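Local coordinates for VC0179-like protein (Escherichia coli, PDB 4XJ6), which probably joins nucleoside triphosphates into a cyclic dinucleotide, as a magnesium-dependent bacterial homologue of cyclic GMP-AMP synthase, at residues P2-S10 and A376-L386. Sequence-based numbering, arbitrary orientation.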
ATOM      1  N   PRO A   2      36.700   1.307 -13.608  1.00 37.57           N
ATOM      2  CA  PRO A   2      35.292   0.905 -13.518  1.00 29.13           C
ATOM      3  C   PRO A   2      34.345   2.096 -13.651  1.00 27.52           C
ATOM      4  O   PRO A   2      34.767   3.247 -13.518  1.00 27.12           O
ATOM      5  CB  PRO A   2      35.191   0.279 -12.128  1.00 37.77           C
ATOM      6  CG  PRO A   2      36.311   0.890 -11.350  1.00 35.89           C
ATOM      7  CD  PRO A   2      37.420   1.094 -12.340  1.00 39.09           C
ATOM      8  N   TRP A   3      33.073   1.818 -13.915  1.00 26.87           N
ATOM      9  CA  TRP A   3      32.100   2.878 -14.152  1.00 30.35           C
ATOM     10  C   TRP A   3      31.400   3.337 -12.879  1.00 30.41           C
ATOM     11  O   TRP A   3      31.063   2.532 -12.014  1.00 25.27           O
ATOM     12  CB  TRP A   3      31.050   2.422 -15.164  1.00 25.46           C
ATOM     13  CG  TRP A   3      31.607   2.090 -16.513  1.00 26.41           C
ATOM     14  CD1 TRP A   3      31.721   0.852 -17.068  1.00 27.64           C
ATOM     15  CD2 TRP A   3      32.124   3.013 -17.479  1.00 26.59           C
ATOM     16  NE1 TRP A   3      32.276   0.942 -18.317  1.00 28.57           N
ATOM     17  CE2 TRP A   3      32.535   2.258 -18.594  1.00 27.91           C
ATOM     18  CE3 TRP A   3      32.283   4.401 -17.507  1.00 31.76           C
ATOM     19  CZ2 TRP A   3      33.091   2.845 -19.729  1.00 28.64           C
ATOM     20  CZ3 TRP A   3      32.837   4.985 -18.634  1.00 33.12           C
ATOM     21  CH2 TRP A   3      33.235   4.207 -19.730  1.00 31.87           C
ATOM     22  N   ASP A   4      31.185   4.645 -12.782  1.00 30.29           N
ATOM     23  CA  ASP A   4      30.404   5.226 -11.698  1.00 31.05           C
ATOM     24  C   ASP A   4      28.967   5.417 -12.174  1.00 31.79           C
ATOM     25  O   ASP A   4      28.733   5.813 -13.316  1.00 34.04           O
ATOM     26  CB  ASP A   4      31.018   6.554 -11.242  1.00 35.73           C
ATOM     27  CG  ASP A   4      30.214   7.232 -10.145  1.00 39.51           C
ATOM     28  OD1 ASP A   4      29.448   6.544  -9.439  1.00 43.86           O
ATOM     29  OD2 ASP A   4      30.357   8.460  -9.985  1.00 42.94           O
ATOM     30  N   PHE A   5      28.008   5.122 -11.302  1.00 27.15           N
ATOM     31  CA  PHE A   5      26.597   5.166 -11.679  1.00 27.43           C
ATOM     32  C   PHE A   5      25.799   6.204 -10.890  1.00 26.09           C
ATOM     33  O   PHE A   5      24.569   6.190 -10.915  1.00 25.65           O
ATOM     34  CB  PHE A   5      25.959   3.781 -11.504  1.00 27.71           C
ATOM     35  CG  PHE A   5      26.364   2.787 -12.556  1.00 31.93           C
ATOM     36  CD1 PHE A   5      25.726   2.768 -13.785  1.00 31.51           C
ATOM     37  CD2 PHE A   5      27.376   1.871 -12.318  1.00 36.27           C
ATOM     38  CE1 PHE A   5      26.092   1.858 -14.758  1.00 35.34           C
ATOM     39  CE2 PHE A   5      27.746   0.958 -13.289  1.00 38.23           C
ATOM     40  CZ  PHE A   5      27.101   0.953 -14.511  1.00 37.23           C
ATOM     41  N   ASN A   6      26.496   7.103 -10.200  1.00 22.17           N
ATOM     42  CA  ASN A   6      25.841   8.119  -9.378  1.00 23.16           C
ATOM     43  C   ASN A   6      24.888   9.018 -10.166  1.00 22.18           C
ATOM     44  O   ASN A   6      23.828   9.404  -9.667  1.00 22.69           O
ATOM     45  CB  ASN A   6      26.888   8.978  -8.669  1.00 25.28           C
ATOM     46  CG  ASN A   6      27.510   8.272  -7.480  1.00 38.82           C
ATOM     47  OD1 ASN A   6      26.874   7.437  -6.838  1.00 42.05           O
ATOM     48  ND2 ASN A   6      28.759   8.608  -7.179  1.00 42.50           N
ATOM     49  N   ASN A   7      25.267   9.347 -11.396  1.00 25.33           N
ATOM     50  CA  ASN A   7      24.413  10.151 -12.265  1.00 30.33           C
ATOM     51  C   ASN A   7      23.326   9.313 -12.932  1.00 30.36           C
ATOM     52  O   ASN A   7      22.238   9.815 -13.213  1.00 32.97           O
ATOM     53  CB  ASN A   7      25.248  10.876 -13.323  1.00 37.19           C
ATOM     54  CG  ASN A   7      25.737  12.233 -12.848  1.00 44.19           C
ATOM     55  OD1 ASN A   7      25.031  13.235 -12.960  1.00 49.32           O
ATOM     56  ND2 ASN A   7      26.949  12.269 -12.308  1.00 47.60           N
ATOM     57  N   TYR A   8      23.626   8.043 -13.187  1.00 29.20           N
ATOM     58  CA  TYR A   8      22.621   7.100 -13.665  1.00 24.84           C
ATOM     59  C   TYR A   8      21.464   7.071 -12.679  1.00 21.98           C
ATOM     60  O   TYR A   8      20.297   7.072 -13.068  1.00 28.70           O
ATOM     61  CB  TYR A   8      23.227   5.703 -13.834  1.00 20.81           C
ATOM     62  CG  TYR A   8      22.214   4.586 -14.010  1.00 27.82           C
ATOM     63  CD1 TYR A   8      21.802   4.187 -15.274  1.00 26.91           C
ATOM     64  CD2 TYR A   8      21.680   3.925 -12.909  1.00 23.65           C
ATOM     65  CE1 TYR A   8      20.881   3.167 -15.439  1.00 25.52           C
ATOM     66  CE2 TYR A   8      20.756   2.906 -13.064  1.00 22.55           C
ATOM     67  CZ  TYR A   8      20.362   2.531 -14.334  1.00 24.96           C
ATOM     68  OH  TYR A   8      19.446   1.516 -14.499  1.00 28.37           O
ATOM     69  N   TYR A   9      21.805   7.065 -11.395  1.00 21.16           N
ATOM     70  CA  TYR A   9      20.818   6.963 -10.328  1.00 22.80           C
ATOM     71  C   TYR A   9      20.058   8.264 -10.065  1.00 26.47           C
ATOM     72  O   TYR A   9      18.832   8.255  -9.928  1.00 28.25           O
ATOM     73  CB  TYR A   9      21.493   6.508  -9.027  1.00 21.19           C
ATOM     74  CG  TYR A   9      21.845   5.035  -8.976  1.00 21.11           C
ATOM     75  CD1 TYR A   9      20.860   4.061  -9.093  1.00 21.74           C
ATOM     76  CD2 TYR A   9      23.155   4.619  -8.776  1.00 21.22           C
ATOM     77  CE1 TYR A   9      21.173   2.718  -9.035  1.00 21.65           C
ATOM     78  CE2 TYR A   9      23.480   3.275  -8.717  1.00 22.43           C
ATOM     79  CZ  TYR A   9      22.483   2.330  -8.846  1.00 23.23           C
ATOM     80  OH  TYR A   9      22.787   0.989  -8.789  1.00 26.21           O
ATOM     81  N   SER A  10      20.779   9.379  -9.995  1.00 27.22           N
ATOM     82  CA  SER A  10      20.234  10.588  -9.383  1.00 28.97           C
ATOM     83  C   SER A  10      20.161  11.837 -10.263  1.00 31.41           C
ATOM     84  O   SER A  10      19.740  12.890  -9.784  1.00 35.17           O
ATOM     85  CB  SER A  10      21.053  10.928  -8.139  1.00 31.38           C
ATOM     86  OG  SER A  10      22.385  11.238  -8.502  1.00 38.16           O
ATOM     87  N   ALA A 376      28.019  -4.567 -14.707  1.00 26.53           N
ATOM     88  CA  ALA A 376      27.794  -3.245 -15.278  1.00 28.09           C
ATOM     89  C   ALA A 376      28.990  -2.342 -15.003  1.00 31.79           C
ATOM     90  O   ALA A 376      29.505  -1.679 -15.904  1.00 32.79           O
ATOM     91  CB  ALA A 376      26.523  -2.631 -14.713  1.00 23.79           C
ATOM     92  N   GLU A 377      29.416  -2.327 -13.744  1.00 33.24           N
ATOM     93  CA  GLU A 377      30.566  -1.556 -13.294  1.00 32.41           C
ATOM     94  C   GLU A 377      31.833  -1.888 -14.082  1.00 35.77           C
ATOM     95  O   GLU A 377      32.665  -1.017 -14.345  1.00 29.43           O
ATOM     96  CB  GLU A 377      30.780  -1.806 -11.799  1.00 33.90           C
ATOM     97  CG  GLU A 377      32.097  -1.313 -11.246  1.00 38.60           C
ATOM     98  CD  GLU A 377      32.208  -1.534  -9.752  1.00 43.28           C
ATOM     99  OE1 GLU A 377      31.280  -1.134  -9.016  1.00 38.69           O
ATOM    100  OE2 GLU A 377      33.222  -2.115  -9.313  1.00 49.56           O
ATOM    101  N   GLN A 378      31.962  -3.152 -14.472  1.00 28.99           N
ATOM    102  CA  GLN A 378      33.166  -3.627 -15.142  1.00 31.50           C
ATOM    103  C   GLN A 378      32.950  -3.874 -16.634  1.00 31.54           C
ATOM    104  O   GLN A 378      33.802  -4.464 -17.299  1.00 43.80           O
ATOM    105  CB  GLN A 378      33.669  -4.902 -14.464  1.00 35.30           C
ATOM    106  CG  GLN A 378      34.225  -4.666 -13.067  1.00 44.58           C
ATOM    107  CD  GLN A 378      34.278  -5.933 -12.239  1.00 53.92           C
ATOM    108  OE1 GLN A 378      33.247  -6.531 -11.935  1.00 60.93           O
ATOM    109  NE2 GLN A 378      35.483  -6.348 -11.868  1.00 55.87           N
ATOM    110  N   SER A 379      31.811  -3.424 -17.154  1.00 30.39           N
ATOM    111  CA  SER A 379      31.549  -3.487 -18.588  1.00 36.29           C
ATOM    112  C   SER A 379      32.591  -2.674 -19.346  1.00 42.29           C
ATOM    113  O   SER A 379      32.989  -1.595 -18.907  1.00 42.73           O
ATOM    114  CB  SER A 379      30.146  -2.978 -18.914  1.00 33.52           C
ATOM    115  OG  SER A 379      29.152  -3.817 -18.353  1.00 34.67           O
ATOM    116  N   GLU A 380      33.027  -3.193 -20.487  1.00 47.77           N
ATOM    117  CA  GLU A 380      34.100  -2.565 -21.248  1.00 58.33           C
ATOM    118  C   GLU A 380      33.650  -1.264 -21.908  1.00 59.13           C
ATOM    119  O   GLU A 380      34.416  -0.305 -21.982  1.00 62.65           O
ATOM    120  CB  GLU A 380      34.635  -3.535 -22.302  1.00 65.07           C
ATOM    121  CG  GLU A 380      36.147  -3.687 -22.286  1.00 73.37           C
ATOM    122  CD  GLU A 380      36.589  -5.072 -22.719  1.00 79.66           C
ATOM    123  OE1 GLU A 380      36.568  -5.351 -23.936  1.00 81.97           O
ATOM    124  OE2 GLU A 380      36.946  -5.884 -21.839  1.00 81.22           O
ATOM    125  N   SER A 381      32.409  -1.234 -22.385  1.00 54.62           N
ATOM    126  CA  SER A 381      31.881  -0.034 -23.027  1.00 48.41           C
ATOM    127  C   SER A 381      30.796   0.617 -22.178  1.00 45.95           C
ATOM    128  O   SER A 381      30.226  -0.011 -21.286  1.00 41.16           O
ATOM    129  CB  SER A 381      31.331  -0.357 -24.418  1.00 45.81           C
ATOM    130  OG  SER A 381      29.930  -0.557 -24.381  1.00 45.10           O
ATOM    131  N   ARG A 382      30.516   1.879 -22.475  1.00 45.06           N
ATOM    132  CA  ARG A 382      29.546   2.667 -21.725  1.00 41.29           C
ATOM    133  C   ARG A 382      28.109   2.241 -22.013  1.00 38.25           C
ATOM    134  O   ARG A 382      27.274   2.197 -21.107  1.00 34.56           O
ATOM    135  CB  ARG A 382      29.734   4.150 -22.042  1.00 43.96           C
ATOM    136  CG  ARG A 382      28.728   5.074 -21.396  1.00 43.11           C
ATOM    137  CD  ARG A 382      29.390   6.372 -20.960  1.00 46.75           C
ATOM    138  NE  ARG A 382      30.530   6.730 -21.799  1.00 51.72           N
ATOM    139  CZ  ARG A 382      31.230   7.854 -21.667  1.00 55.99           C
ATOM    140  NH1 ARG A 382      30.904   8.739 -20.731  1.00 57.10           N
ATOM    141  NH2 ARG A 382      32.256   8.098 -22.473  1.00 57.98           N
ATOM    142  N   GLU A 383      27.822   1.922 -23.271  1.00 38.83           N
ATOM    143  CA  GLU A 383      26.484   1.477 -23.641  1.00 41.32           C
ATOM    144  C   GLU A 383      26.230   0.081 -23.084  1.00 38.53           C
ATOM    145  O   GLU A 383      25.091  -0.289 -22.804  1.00 39.92           O
ATOM    146  CB  GLU A 383      26.295   1.491 -25.162  1.00 43.12           C
ATOM    147  CG  GLU A 383      26.970   0.346 -25.902  1.00 57.57           C
ATOM    148  CD  GLU A 383      26.438   0.177 -27.311  1.00 71.13           C
ATOM    149  OE1 GLU A 383      25.665   1.050 -27.760  1.00 74.80           O
ATOM    150  OE2 GLU A 383      26.783  -0.829 -27.965  1.00 74.33           O
ATOM    151  N   GLU A 384      27.305  -0.683 -22.918  1.00 35.46           N
ATOM    152  CA  GLU A 384      27.212  -2.029 -22.375  1.00 35.79           C
ATOM    153  C   GLU A 384      26.886  -1.977 -20.889  1.00 35.08           C
ATOM    154  O   GLU A 384      26.151  -2.822 -20.372  1.00 34.86           O
ATOM    155  CB  GLU A 384      28.516  -2.792 -22.609  1.00 45.06           C
ATOM    156  CG  GLU A 384      28.539  -4.172 -21.989  1.00 56.38           C
ATOM    157  CD  GLU A 384      29.894  -4.839 -22.092  1.00 63.53           C
ATOM    158  OE1 GLU A 384      30.699  -4.437 -22.959  1.00 62.97           O
ATOM    159  OE2 GLU A 384      30.152  -5.766 -21.297  1.00 65.59           O
ATOM    160  N   ALA A 385      27.436  -0.977 -20.208  1.00 35.67           N
ATOM    161  CA  ALA A 385      27.190  -0.785 -18.785  1.00 32.27           C
ATOM    162  C   ALA A 385      25.723  -0.466 -18.531  1.00 29.11           C
ATOM    163  O   ALA A 385      25.122  -0.970 -17.583  1.00 24.59           O
ATOM    164  CB  ALA A 385      28.082   0.323 -18.239  1.00 27.10           C
ATOM    165  N   LEU A 386      25.155   0.372 -19.392  1.00 32.99           N
ATOM    166  CA  LEU A 386      23.763   0.787 -19.256  1.00 29.35           C
ATOM    167  C   LEU A 386      22.813  -0.386 -19.443  1.00 26.64           C
ATOM    168  O   LEU A 386      21.932  -0.614 -18.615  1.00 23.97           O
ATOM    169  CB  LEU A 386      23.429   1.889 -20.261  1.00 26.91           C
ATOM    170  CG  LEU A 386      21.953   2.280 -20.339  1.00 28.18           C
ATOM    171  CD1 LEU A 386      21.474   2.855 -19.011  1.00 29.28           C
ATOM    172  CD2 LEU A 386      21.715   3.262 -21.473  1.00 31.71           C
TER
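Trp3 lays its indole into the bend between helix 357-377 and helix 382-393, and two N-H groups, one backbone and one indole, fasten the residue there. Its backbone N donates to Glu377 O (2.9 Å), meeting a lone pair in the carbonyl plane. With CG anti to the carbonyl carbon (chi1 -62°), the ring reaches forward along the turn, where NE1 gives a short but bent bond to Ser379 O (2.7 Å, 141° at the hydrogen). Tryptophan suits this place as a broad apolar plate with a donor at its rim.

The tight part lies on the buried side of the indole's five-membered ring. Ala385 CB makes an off-centre CH-pi contact with that ring and also touches Phe5 CZ (3.9 Å). The tip of Phe5 pushes on between the helices to Ala376 CB (3.6 Å); both alanines are small enough to let the rings in. Farther inward, Leu386 CD1 meets the edge of the Tyr8 ring at CE1 (3.6 Å), while the Tyr8 hydroxyl is bonded to Asn390.

Toward solvent the fit is looser. On the same face, but out over the six-membered ring, Arg382 CB stands 4.2 Å from Trp3 CH2. Its side chain crosses the indole at about a right angle, one guanidinium face lies near Trp3 CZ3, and NH1 bonds to Ile403 O. Pro2 stays exposed although its CB touches Glu377 CG (3.6 Å); the carboxylate of Glu377 makes a salt bridge to Lys323.

Strand 3-4 also pairs with strand 404-405, so the N-terminus is stitched to the C-terminal domain far from the nucleotides. An apolar wedge fills the inside, while the helix's last carbonyl and one of the turn set its position: shape supplies the burial, hydrogen bonding the register.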